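Long-range contacts in EH1AB1 (Metagenome, PDB 6I8F), which hydrolyses esters, probably by the nucleophilic mechanism usual in the alpha/beta hydrolase fold: residues P260-L265 / I288-V293; F198-Y203 / A321-H326; P204-S209 / S249-T254; C117-N122 / K314-A319; R125-S130 / F162-A167. One frame throughout, in Å; residues are numbered along the deposited sequence.

Interaction 1 of 5, residues P260-L265 / I288-V293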
# COMPACT_ATOMS: atom_id res chain seq x y z
N PRO A 260 14.16 7.01 3.12
CA PRO A 260 13.31 6.21 3.99
C PRO A 260 12.16 5.48 3.29
O PRO A 260 11.74 5.86 2.20
CB PRO A 260 12.72 7.21 4.99
CG PRO A 260 12.91 8.57 4.37
CD PRO A 260 13.99 8.45 3.32
N PRO A 261 11.62 4.41 3.91
CA PRO A 261 10.45 3.71 3.36
C PRO A 261 9.32 4.71 3.08
O PRO A 261 9.20 5.72 3.76
CB PRO A 261 10.07 2.71 4.46
CG PRO A 261 11.36 2.49 5.23
CD PRO A 261 12.10 3.81 5.16
N ALA A 262 8.52 4.41 2.06
CA ALA A 262 7.63 5.38 1.49
C ALA A 262 6.27 4.75 1.20
O ALA A 262 6.16 3.55 0.99
CB ALA A 262 8.24 5.93 0.22
N PHE A 263 5.25 5.61 1.24
CA PHE A 263 3.95 5.40 0.66
C PHE A 263 3.77 6.50 -0.39
O PHE A 263 3.86 7.68 -0.05
CB PHE A 263 2.87 5.46 1.75
CG PHE A 263 1.45 5.41 1.25
CD1 PHE A 263 0.82 4.20 1.02
CD2 PHE A 263 0.74 6.57 1.02
CE1 PHE A 263 -0.49 4.15 0.57
CE2 PHE A 263 -0.56 6.52 0.55
CZ PHE A 263 -1.18 5.31 0.35
N VAL A 264 3.53 6.11 -1.65
CA VAL A 264 3.37 7.07 -2.76
C VAL A 264 2.00 6.82 -3.40
O VAL A 264 1.70 5.71 -3.84
CB VAL A 264 4.51 6.94 -3.79
CG1 VAL A 264 4.39 8.00 -4.87
CG2 VAL A 264 5.89 7.01 -3.14
N LEU A 265 1.16 7.86 -3.40
CA LEU A 265 -0.17 7.77 -3.92
C LEU A 265 -0.29 8.70 -5.13
O LEU A 265 0.15 9.85 -5.07
CB LEU A 265 -1.17 8.16 -2.82
CG LEU A 265 -2.65 8.07 -3.20
CD1 LEU A 265 -3.50 7.73 -2.00
CD2 LEU A 265 -3.13 9.38 -3.82
N ILE A 288 14.40 0.41 -1.82
CA ILE A 288 13.69 1.01 -0.69
C ILE A 288 12.32 0.32 -0.57
O ILE A 288 11.66 0.09 -1.59
CB ILE A 288 13.54 2.54 -0.88
CG1 ILE A 288 14.89 3.23 -1.15
CG2 ILE A 288 12.81 3.16 0.30
CD1 ILE A 288 15.93 3.02 -0.08
N LYS A 289 11.91 -0.01 0.66
CA LYS A 289 10.56 -0.48 0.90
C LYS A 289 9.59 0.63 0.48
O LYS A 289 9.59 1.72 1.03
CB LYS A 289 10.31 -0.86 2.37
CG LYS A 289 8.91 -1.40 2.64
CD LYS A 289 8.63 -1.72 4.09
CE LYS A 289 9.45 -2.89 4.60
NZ LYS A 289 9.23 -3.17 6.04
N THR A 290 8.77 0.33 -0.54
CA THR A 290 7.93 1.32 -1.16
C THR A 290 6.56 0.72 -1.40
O THR A 290 6.46 -0.33 -2.02
CB THR A 290 8.54 1.82 -2.47
OG1 THR A 290 9.90 2.18 -2.23
CG2 THR A 290 7.78 2.99 -3.06
N THR A 291 5.52 1.41 -0.92
CA THR A 291 4.16 1.08 -1.24
C THR A 291 3.61 2.14 -2.21
O THR A 291 3.57 3.31 -1.86
CB THR A 291 3.31 1.05 0.03
OG1 THR A 291 3.91 0.16 0.97
CG2 THR A 291 1.88 0.65 -0.24
N TYR A 292 3.21 1.71 -3.41
CA TYR A 292 2.67 2.60 -4.42
C TYR A 292 1.19 2.26 -4.64
O TYR A 292 0.83 1.10 -4.74
CB TYR A 292 3.41 2.47 -5.76
CG TYR A 292 2.70 3.19 -6.87
CD1 TYR A 292 2.76 4.57 -6.96
CD2 TYR A 292 1.87 2.52 -7.75
CE1 TYR A 292 2.07 5.26 -7.95
CE2 TYR A 292 1.16 3.19 -8.73
CZ TYR A 292 1.25 4.57 -8.83
OH TYR A 292 0.57 5.24 -9.80
N VAL A 293 0.35 3.29 -4.74
CA VAL A 293 -1.07 3.08 -5.05
C VAL A 293 -1.55 4.17 -6.00
O VAL A 293 -1.20 5.34 -5.83
CB VAL A 293 -1.95 3.01 -3.80
CG1 VAL A 293 -1.84 4.25 -2.93
CG2 VAL A 293 -3.41 2.75 -4.17
O HOH W 1 6.00 1.12 2.31

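Interaction 2 of 5, residues F198-Y203 / A321-H326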
# COMPACT_ATOMS: atom_id res chain seq x y z
N PHE A 198 10.10 7.42 7.63
CA PHE A 198 9.04 7.08 6.68
C PHE A 198 8.64 8.36 5.95
O PHE A 198 8.76 9.44 6.53
CB PHE A 198 7.86 6.45 7.42
CG PHE A 198 6.71 5.94 6.58
CD1 PHE A 198 5.61 6.73 6.32
CD2 PHE A 198 6.71 4.64 6.08
CE1 PHE A 198 4.54 6.25 5.58
CE2 PHE A 198 5.64 4.16 5.35
CZ PHE A 198 4.55 4.97 5.09
N GLN A 199 8.18 8.23 4.70
CA GLN A 199 7.72 9.38 3.91
C GLN A 199 6.37 9.03 3.26
O GLN A 199 6.24 8.02 2.58
CB GLN A 199 8.77 9.85 2.90
CG GLN A 199 9.20 8.80 1.87
CD GLN A 199 10.31 9.28 0.96
OE1 GLN A 199 10.24 10.37 0.39
NE2 GLN A 199 11.35 8.47 0.81
N MET A 200 5.37 9.88 3.50
CA MET A 200 4.04 9.69 2.96
C MET A 200 3.82 10.76 1.88
O MET A 200 3.57 11.92 2.19
CB MET A 200 2.97 9.80 4.06
CG MET A 200 1.54 9.71 3.53
SD MET A 200 0.29 10.23 4.75
CE MET A 200 0.54 9.00 6.03
N LEU A 201 3.96 10.36 0.62
CA LEU A 201 3.89 11.28 -0.51
C LEU A 201 2.55 11.12 -1.22
O LEU A 201 2.31 10.15 -1.94
CB LEU A 201 5.07 11.01 -1.45
CG LEU A 201 6.45 10.84 -0.80
CD1 LEU A 201 7.50 10.60 -1.87
CD2 LEU A 201 6.83 12.03 0.06
N ILE A 202 1.66 12.09 -0.99
CA ILE A 202 0.31 12.10 -1.58
C ILE A 202 0.35 12.99 -2.83
O ILE A 202 0.55 14.20 -2.74
CB ILE A 202 -0.73 12.60 -0.56
CG1 ILE A 202 -0.68 11.83 0.77
CG2 ILE A 202 -2.12 12.59 -1.20
CD1 ILE A 202 -0.78 10.32 0.65
N TYR A 203 0.13 12.36 -3.99
CA TYR A 203 0.25 12.96 -5.33
C TYR A 203 1.26 14.10 -5.31
O TYR A 203 0.91 15.25 -5.56
CB TYR A 203 -1.11 13.35 -5.93
CG TYR A 203 -2.16 13.92 -5.02
CD1 TYR A 203 -2.03 15.17 -4.45
CD2 TYR A 203 -3.32 13.21 -4.78
CE1 TYR A 203 -3.03 15.70 -3.64
CE2 TYR A 203 -4.33 13.73 -3.99
CZ TYR A 203 -4.19 14.98 -3.42
OH TYR A 203 -5.19 15.46 -2.64
N ALA A 321 -3.23 3.68 7.36
CA ALA A 321 -3.13 2.26 7.64
C ALA A 321 -1.71 1.77 7.36
O ALA A 321 -1.15 1.05 8.16
CB ALA A 321 -4.12 1.50 6.80
N VAL A 322 -1.15 2.17 6.22
CA VAL A 322 0.17 1.73 5.82
C VAL A 322 1.22 2.30 6.78
O VAL A 322 2.17 1.61 7.17
CB VAL A 322 0.44 2.09 4.35
CG1 VAL A 322 1.89 1.86 3.95
CG2 VAL A 322 -0.50 1.37 3.40
N MET A 323 1.10 3.59 7.12
CA MET A 323 2.04 4.22 8.03
C MET A 323 1.99 3.52 9.40
O MET A 323 3.02 3.18 9.97
CB MET A 323 1.77 5.71 8.21
CG MET A 323 2.79 6.37 9.14
SD MET A 323 2.59 8.15 9.21
CE MET A 323 0.96 8.25 9.94
N GLY A 324 0.78 3.33 9.94
CA GLY A 324 0.56 2.68 11.24
C GLY A 324 1.13 1.27 11.29
O GLY A 324 1.77 0.86 12.28
N ALA A 325 0.88 0.52 10.21
CA ALA A 325 1.42 -0.83 10.04
C ALA A 325 2.95 -0.77 10.04
O ALA A 325 3.62 -1.61 10.67
CB ALA A 325 0.90 -1.45 8.77
N HIS A 326 3.51 0.22 9.34
CA HIS A 326 4.95 0.34 9.26
C HIS A 326 5.52 0.57 10.67
O HIS A 326 6.53 -0.00 11.02
CB HIS A 326 5.37 1.44 8.27
CG HIS A 326 6.85 1.51 8.11
ND1 HIS A 326 7.56 0.59 7.34
CD2 HIS A 326 7.77 2.33 8.66
CE1 HIS A 326 8.85 0.87 7.41
NE2 HIS A 326 9.01 1.94 8.21

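Interaction 3 of 5, residues P204-S209 / S249-T254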
# COMPACT_ATOMS: atom_id res chain seq x y z
N PRO A 204 2.55 13.81 -5.03
CA PRO A 204 3.58 14.85 -5.01
C PRO A 204 3.91 15.37 -6.41
O PRO A 204 3.77 14.63 -7.38
CB PRO A 204 4.80 14.11 -4.42
CG PRO A 204 4.60 12.67 -4.86
CD PRO A 204 3.10 12.46 -4.81
N ALA A 205 4.31 16.64 -6.49
CA ALA A 205 5.10 17.18 -7.60
C ALA A 205 6.55 16.74 -7.38
O ALA A 205 7.07 16.91 -6.29
CB ALA A 205 5.01 18.68 -7.62
N THR A 206 7.18 16.15 -8.39
CA THR A 206 8.55 15.62 -8.21
C THR A 206 9.51 16.10 -9.29
O THR A 206 10.72 15.85 -9.18
CB THR A 206 8.56 14.09 -8.15
OG1 THR A 206 8.16 13.58 -9.42
CG2 THR A 206 7.68 13.55 -7.04
N ASP A 207 9.01 16.74 -10.35
CA ASP A 207 9.88 17.13 -11.47
C ASP A 207 9.34 18.41 -12.12
O ASP A 207 8.32 18.39 -12.80
CB ASP A 207 10.02 15.98 -12.46
CG ASP A 207 11.03 16.20 -13.58
OD1 ASP A 207 11.77 17.21 -13.52
OD2 ASP A 207 11.05 15.36 -14.52
N SER A 208 10.07 19.52 -11.93
CA SER A 208 9.74 20.81 -12.49
C SER A 208 10.47 21.06 -13.83
O SER A 208 10.30 22.12 -14.44
CB SER A 208 10.10 21.90 -11.52
OG SER A 208 9.38 21.76 -10.31
N SER A 209 11.27 20.09 -14.27
CA SER A 209 12.22 20.30 -15.36
C SER A 209 11.66 19.81 -16.70
O SER A 209 12.04 20.31 -17.74
CB SER A 209 13.53 19.63 -15.05
OG SER A 209 13.42 18.23 -15.24
N SER A 249 12.89 19.53 -8.09
CA SER A 249 12.84 18.38 -8.98
C SER A 249 13.49 17.18 -8.31
O SER A 249 14.50 16.66 -8.79
CB SER A 249 13.48 18.71 -10.30
OG SER A 249 12.71 19.68 -11.00
N PRO A 250 12.96 16.70 -7.16
CA PRO A 250 13.60 15.61 -6.42
C PRO A 250 13.68 14.29 -7.21
O PRO A 250 14.54 13.45 -6.91
CB PRO A 250 12.74 15.47 -5.15
CG PRO A 250 11.39 16.09 -5.52
CD PRO A 250 11.74 17.19 -6.49
N LEU A 251 12.82 14.12 -8.23
CA LEU A 251 12.88 12.96 -9.12
C LEU A 251 14.27 12.83 -9.78
O LEU A 251 14.66 11.71 -10.15
CB LEU A 251 11.80 13.06 -10.19
CG LEU A 251 11.69 11.87 -11.15
CD1 LEU A 251 11.42 10.57 -10.39
CD2 LEU A 251 10.61 12.11 -12.19
N LEU A 252 15.01 13.93 -9.92
CA LEU A 252 16.25 13.93 -10.69
C LEU A 252 17.45 13.56 -9.82
O LEU A 252 18.55 13.57 -10.32
CB LEU A 252 16.46 15.31 -11.33
CG LEU A 252 15.31 15.82 -12.19
CD1 LEU A 252 15.63 17.20 -12.75
CD2 LEU A 252 15.01 14.87 -13.33
N ALA A 253 17.26 13.23 -8.54
CA ALA A 253 18.40 12.77 -7.73
C ALA A 253 19.12 11.62 -8.44
O ALA A 253 18.51 10.78 -9.11
CB ALA A 253 17.95 12.36 -6.35
N THR A 254 20.44 11.62 -8.28
CA THR A 254 21.39 10.65 -8.85
C THR A 254 21.22 9.28 -8.21
O THR A 254 21.43 8.24 -8.83
CB THR A 254 22.82 11.16 -8.63
OG1 THR A 254 23.04 12.17 -9.61
CG2 THR A 254 23.89 10.09 -8.77

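Interaction 4 of 5, residues C117-N122 / K314-A319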
# COMPACT_ATOMS: atom_id res chain seq x y z
N CYS A 117 -5.89 15.76 8.75
CA CYS A 117 -4.88 15.41 9.74
C CYS A 117 -5.50 14.67 10.92
O CYS A 117 -4.91 13.72 11.42
CB CYS A 117 -4.12 16.63 10.23
SG CYS A 117 -2.92 17.22 9.00
N ARG A 118 -6.70 15.11 11.33
CA ARG A 118 -7.44 14.46 12.42
C ARG A 118 -7.68 12.99 12.05
O ARG A 118 -7.44 12.09 12.86
CB ARG A 118 -8.76 15.17 12.70
CG ARG A 118 -8.61 16.47 13.48
CD ARG A 118 -9.89 17.29 13.39
NE ARG A 118 -9.86 18.48 14.25
CZ ARG A 118 -10.26 18.53 15.52
NH1 ARG A 118 -10.81 17.47 16.10
NH2 ARG A 118 -10.10 19.65 16.21
N ARG A 119 -8.16 12.78 10.82
CA ARG A 119 -8.51 11.44 10.36
C ARG A 119 -7.23 10.60 10.27
O ARG A 119 -7.24 9.44 10.68
CB ARG A 119 -9.26 11.47 9.03
CG ARG A 119 -9.87 10.13 8.64
CD ARG A 119 -10.77 10.20 7.41
NE ARG A 119 -11.31 8.89 7.08
CZ ARG A 119 -12.53 8.46 7.41
NH1 ARG A 119 -13.38 9.28 7.99
NH2 ARG A 119 -12.90 7.21 7.12
N LEU A 120 -6.14 11.19 9.77
CA LEU A 120 -4.88 10.43 9.65
C LEU A 120 -4.41 9.97 11.03
O LEU A 120 -3.93 8.85 11.19
CB LEU A 120 -3.82 11.28 8.95
CG LEU A 120 -4.01 11.52 7.45
CD1 LEU A 120 -2.92 12.43 6.92
CD2 LEU A 120 -4.02 10.21 6.68
N ALA A 121 -4.51 10.86 12.03
CA ALA A 121 -4.07 10.53 13.40
C ALA A 121 -4.88 9.34 13.94
O ALA A 121 -4.30 8.34 14.36
CB ALA A 121 -4.18 11.74 14.30
N ASN A 122 -6.21 9.45 13.89
CA ASN A 122 -7.11 8.45 14.45
C ASN A 122 -6.89 7.08 13.77
O ASN A 122 -6.83 6.07 14.45
CB ASN A 122 -8.57 8.89 14.35
CG ASN A 122 -8.93 9.96 15.36
OD1 ASN A 122 -8.19 10.19 16.31
ND2 ASN A 122 -10.06 10.62 15.17
N LYS A 314 -11.20 7.08 1.74
CA LYS A 314 -10.56 5.79 1.52
C LYS A 314 -9.04 5.97 1.44
O LYS A 314 -8.33 5.21 2.07
CB LYS A 314 -11.13 5.11 0.27
CG LYS A 314 -12.60 4.75 0.36
CD LYS A 314 -12.87 3.27 0.52
CE LYS A 314 -14.18 2.98 1.22
NZ LYS A 314 -15.33 3.60 0.50
N ALA A 315 -8.58 7.00 0.71
CA ALA A 315 -7.15 7.30 0.54
C ALA A 315 -6.51 7.70 1.87
O ALA A 315 -5.39 7.25 2.17
CB ALA A 315 -6.94 8.37 -0.50
N ASN A 316 -7.21 8.56 2.63
CA ASN A 316 -6.83 8.93 4.01
C ASN A 316 -6.56 7.65 4.81
O ASN A 316 -5.47 7.46 5.38
CB ASN A 316 -7.90 9.75 4.73
CG ASN A 316 -8.12 11.17 4.22
OD1 ASN A 316 -9.09 11.82 4.63
ND2 ASN A 316 -7.25 11.66 3.35
N ASP A 317 -7.56 6.76 4.84
CA ASP A 317 -7.52 5.54 5.65
C ASP A 317 -6.37 4.63 5.18
O ASP A 317 -5.69 4.01 6.01
CB ASP A 317 -8.88 4.84 5.63
CG ASP A 317 -9.97 5.67 6.29
OD1 ASP A 317 -9.63 6.73 6.88
OD2 ASP A 317 -11.15 5.28 6.19
N GLU A 318 -6.16 4.52 3.86
CA GLU A 318 -5.08 3.67 3.34
C GLU A 318 -3.69 4.22 3.73
O GLU A 318 -2.82 3.49 4.16
CB GLU A 318 -5.17 3.50 1.82
CG GLU A 318 -4.06 2.62 1.29
CD GLU A 318 -4.16 2.18 -0.16
OE1 GLU A 318 -5.09 2.63 -0.88
OE2 GLU A 318 -3.28 1.41 -0.56
N ALA A 319 -3.48 5.52 3.54
CA ALA A 319 -2.21 6.16 3.89
C ALA A 319 -1.91 5.94 5.39
O ALA A 319 -0.82 5.50 5.77
CB ALA A 319 -2.26 7.62 3.54

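Interaction 5 of 5, residues R125-S130 / F162-A167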
# COMPACT_ATOMS: atom_id res chain seq x y z
N ARG A 125 -3.19 5.74 14.40
CA ARG A 125 -2.79 5.67 15.82
C ARG A 125 -1.44 6.35 16.00
O ARG A 125 -0.71 6.07 16.97
CB ARG A 125 -2.73 4.22 16.33
CG ARG A 125 -3.99 3.40 16.09
CD ARG A 125 -3.88 2.05 16.78
NE ARG A 125 -4.97 1.14 16.48
CZ ARG A 125 -5.02 -0.16 16.78
NH1 ARG A 125 -3.92 -0.85 17.05
NH2 ARG A 125 -6.19 -0.76 16.82
N CYS A 126 -1.10 7.26 15.08
CA CYS A 126 0.11 8.07 15.14
C CYS A 126 -0.27 9.52 15.46
O CYS A 126 -1.30 9.99 14.99
CB CYS A 126 0.87 8.04 13.83
SG CYS A 126 1.55 6.41 13.40
N GLN A 127 0.55 10.19 16.26
CA GLN A 127 0.48 11.65 16.38
C GLN A 127 0.68 12.25 14.98
O GLN A 127 1.52 11.76 14.23
CB GLN A 127 1.56 12.16 17.33
CG GLN A 127 1.59 13.68 17.42
CD GLN A 127 2.45 14.21 18.55
OE1 GLN A 127 2.04 15.12 19.26
NE2 GLN A 127 3.65 13.67 18.69
N VAL A 128 -0.08 13.30 14.63
CA VAL A 128 0.20 14.14 13.45
C VAL A 128 0.55 15.56 13.93
O VAL A 128 -0.07 16.11 14.86
CB VAL A 128 -0.97 14.14 12.45
CG1 VAL A 128 -0.68 15.03 11.24
CG2 VAL A 128 -1.32 12.73 11.99
N ILE A 129 1.58 16.13 13.31
CA ILE A 129 1.98 17.51 13.55
C ILE A 129 1.99 18.23 12.21
O ILE A 129 2.89 18.00 11.41
CB ILE A 129 3.34 17.62 14.25
CG1 ILE A 129 3.35 16.82 15.56
CG2 ILE A 129 3.69 19.08 14.48
CD1 ILE A 129 4.71 16.77 16.24
N SER A 130 0.97 19.08 12.00
CA SER A 130 0.79 19.86 10.78
C SER A 130 1.58 21.18 10.87
O SER A 130 1.56 21.86 11.90
CB SER A 130 -0.67 20.10 10.54
OG SER A 130 -0.87 20.79 9.32
N PHE A 162 7.77 17.13 21.86
CA PHE A 162 6.60 17.03 20.99
C PHE A 162 5.87 15.70 21.21
O PHE A 162 4.97 15.36 20.45
CB PHE A 162 7.04 17.21 19.54
CG PHE A 162 7.50 18.61 19.21
CD1 PHE A 162 8.83 18.97 19.37
CD2 PHE A 162 6.60 19.57 18.76
CE1 PHE A 162 9.25 20.26 19.08
CE2 PHE A 162 7.03 20.86 18.47
CZ PHE A 162 8.34 21.20 18.64
N GLY A 163 6.24 14.94 22.26
CA GLY A 163 5.62 13.66 22.59
C GLY A 163 5.78 12.64 21.46
O GLY A 163 4.88 11.81 21.22
N ALA A 164 6.93 12.71 20.80
CA ALA A 164 7.25 11.93 19.63
C ALA A 164 8.34 10.90 19.94
O ALA A 164 9.35 11.21 20.58
CB ALA A 164 7.69 12.82 18.50
N ASP A 165 8.11 9.69 19.44
CA ASP A 165 9.11 8.65 19.39
C ASP A 165 10.08 8.95 18.23
O ASP A 165 9.73 8.84 17.05
CB ASP A 165 8.42 7.29 19.27
CG ASP A 165 9.37 6.13 19.11
OD1 ASP A 165 10.59 6.35 19.20
OD2 ASP A 165 8.88 5.01 18.84
N ALA A 166 11.32 9.30 18.60
CA ALA A 166 12.38 9.73 17.71
C ALA A 166 12.77 8.62 16.73
O ALA A 166 13.33 8.89 15.68
CB ALA A 166 13.57 10.15 18.54
N ALA A 167 12.52 7.36 17.09
CA ALA A 167 12.76 6.24 16.19
C ALA A 167 11.64 6.11 15.15
O ALA A 167 11.80 5.39 14.16
CB ALA A 167 12.92 4.97 16.98

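Interaction 1 of 5, residues P260-L265 / I288-V293
Ala262 and Val264 carry the backbone pairing of 260-265 with 288-293, two parallel strands whose axes come within 4.7 Å. Four hydrogen bonds form the ladder. Ala262 N gives to Lys289 O and Ala262 O takes Thr291 N; Val264 then repeats the pattern, its N giving to Thr291 O at 2.8 Å and its O receiving Val293 N at 2.9 Å. CA-H...O contacts fill in between, as from Phe263 CA to Thr291 O (3.3 Å).

These are the last two strands of the sheet within the chain, joined through helix 273-285 as a beta-alpha-beta unit of the alpha/beta hydrolase fold. The edge is not free: residues 290-293 pair antiparallel with a strand of the second subunit, which continues the sheet into the partner.

Apolar packing differs between the two faces. On the face of Phe263, Thr291, Leu265 and Val293, covered by helix 310-327, Val293 CG1 meets the end of the phenyl ring, 3.5 Å from Phe263 CZ, and also Leu265 CG at 3.9 Å. It gets there because chi1 of 57° sets CG1 between the backbone N and carbonyl carbon. On the other face, against helix 273-285, Tyr292 CD1 lies 4.3 Å from Val264 CB, while the Tyr292 hydroxyl bonds to Thr266.

Among the polar side chains, Thr290 OG1 donates back to Ile288 O from above the carbonyl plane. A water donates to both Ala262 O and Thr291 OG1, 2.7 Å from the latter, and Thr291 OG1 also bonds Glu318 of the second subunit.

Interaction 2 of 5, residues F198-Y203 / A321-H326
Phe198 sets one side of its ring against His326: CD2 stands 3.5 Å above the imidazole plane, offset toward the rim, with His326 CD2 as its nearest atom at 3.6 Å. The ring planes are inclined by 35° and the centroids are 5.1 Å apart. His326 CB and CG also approach Phe198 CE2.

Met323 meets the same phenyl ring at CE1 and CD1, the two side chains crossing at a slant. Its CB is 3.9 Å from Phe198 CE1, and CG touches both ring carbons. The sulfur is farther out, 5.3 Å from the ring centroid and 52° off the normal, a slanting Met-aromatic contact. Val322 CG1 approaches near the plane of the ring, 4.2 Å from Phe198 CZ. CB of Phe198 points to the helix, and CG follows anti to the backbone N (chi1 -176°).

Met200, two residues on and directed to the same helix, brings its methyl group to the other methionine. Met200 CE is 3.9 Å from Met323 SD, and the two side chains cross at about a right angle.

Strand 198-202 and the 321-326 part of helix 310-327 run almost antiparallel, with their axes 10.0 Å apart, in the helix-on-sheet layering of an alpha/beta hydrolase. Phe263 of the neighbouring strand touches both Phe198 and Val322. No hydrogen bond joins the two segments, so across them the contact rests on rings, methyl groups and sulfur, chiefly through dispersion and fit.

Interaction 3 of 5, residues P204-S209 / S249-T254
Thr206 O sits against the start of the short 3-10 turn at 250-252 and accepts Leu251 N at 2.9 Å, in the carbonyl plane and with an N-H...O angle of 163°. The same oxygen is pressed by Pro250, whose CD comes to 3.2 Å from Thr206 O; the proline nitrogen has no hydrogen to offer, so the turn presents Leu251 N instead. Just beyond, Leu251 CB packs 3.8 Å from Thr206 OG1, and Leu251 CD2 reaches Asp207 CB at 3.9 Å. Tyr279 of helix 273-285 backs Thr206, Pro250 and Leu251 in this tight, buried half.

A second bond ties the loops together: Ser208 N donates to Ser249 OG at 2.8 Å. Ser249 OG also has Leu243 O as a partner, so this buried hydroxyl bridges to a third piece of loop.

Toward the partly exposed side the contact thins to Leu252, whose CD1 lies 3.5 Å from Ser209 OG. Here the polar order is internal to one loop. Asp207 OD1 receives Ser209 OG on its syn lone pair and Ser209 N from above the carboxylate plane, while OD2 pairs with Arg210.

The OD1 to Ser209 N bond defines an Asx turn. It shapes the loop that leaves strand 198-202, and the contact joins that loop to the one leading to strand 262-267, beside helices 273-285 and 176-190 of the alpha/beta hydrolase fold.

Interaction 4 of 5, residues C117-N122 / K314-A319
Arg119 reaches across from helix 114-124 to Asp317 on helix 310-327. From CB, the chain starts with CG anti to the backbone N and stays extended as far as NE. CG already passes 3.8 Å from Asp317 OD1. CD lies 3.6 Å from Asn316 OD1, where the arginine and asparagine side chains cross at about a right angle. NE donates to Asp317 OD1 at 2.7 Å; this bond is bent, with an N-H...O angle of 139°, and the oxygen is tilted out of the guanidinium plane. At the tip, NH2 makes the straighter bond, 2.8 Å to Asp317 OD2 at 166°, in the guanidinium plane and on the syn lone pair.

The result is a side-on, two-nitrogen salt bridge between nearly coplanar groups, one nitrogen to each oxygen. Two bonds limit rotation of both flat ends, and the paired charges probably favour the ionised carboxylate. Lys123 adds a long, weak ion pair to OD2.

Beside the bridge, Leu120 supplies the apolar part. Its CD2 sits 3.4 Å from Asn316 O and 4.4 Å from Ala319 CB. Asn316 turns its amide nitrogen to Phe303 O in a nearby loop.

The segments cross at -42°, with axes 8.8 Å apart, as neighbouring helices lying on one side of the sheet. Helix 114-124 rests on strands 78-85 and 127-132 through Cys117 and Ala121, whereas helix 310-327 packs on strand 262-267 through Ala315 and Ala319 and faces the second subunit along its Lys314, Asp317 and Glu318 side.

Interaction 5 of 5, residues R125-S130 / F162-A167
Gln127 makes the single hydrogen bond between 125-130 and 162-167, and it is a side chain that reaches to backbone: NE2 donates to Phe162 O at 2.8 Å, with an N-H...O angle of 152°. Phe162 O lies close to the amide plane of Gln127, while the donor is tilted somewhat from the carbonyl plane. CG of Gln127 is anti to the backbone N (chi1 176°), and the chain beyond is extended, enough to span the gap between the strand and the loop. Gln127 OE1 is turned to Arg83 and NE2 has Thr96 as a further partner, so the buried amide is held at both ends.

Ala164 CB approaches the same NE2 at 4.1 Å. Gly163, between Phe162 and Ala164, has positive phi (61°), and there the chain bends just before strand 164-165.

The apolar share is small. Ile129 CD1 meets Phe162 CB at 4.1 Å, the two side chains crossing at about a right angle, and the Phe162 ring packs edge-to-face on Phe81.

Strand 127-132 lies in the central sheet between strands 78-85 and 94-100; the contact joins it to the loop that follows helix 143-157, part of the helix-to-strand connections of the alpha/beta hydrolase fold.

How the interactions relate
Four of the five contacts involve the central sheet or the helices on one side of it. Interactions 1 and 2 are neighbours, centres about 7 Å apart, on adjacent strands 198-202 and 262-267, and interaction 2 shares helix 310-327 with interaction 4, their centres about 10 Å apart. Interaction 5 lies on strand 127-132, directly after the helix of interaction 4. Along the chain interaction 5 closes first, then 3, then 1, and the C-terminal helix closes 4 and then 2 last. Interaction 3 stands apart, its centre about 26 Å from that of interaction 4, across the chain's centre. Helix 310-327 packs on several neighbouring strands, and with the edge strand 290-296 it reaches the second subunit.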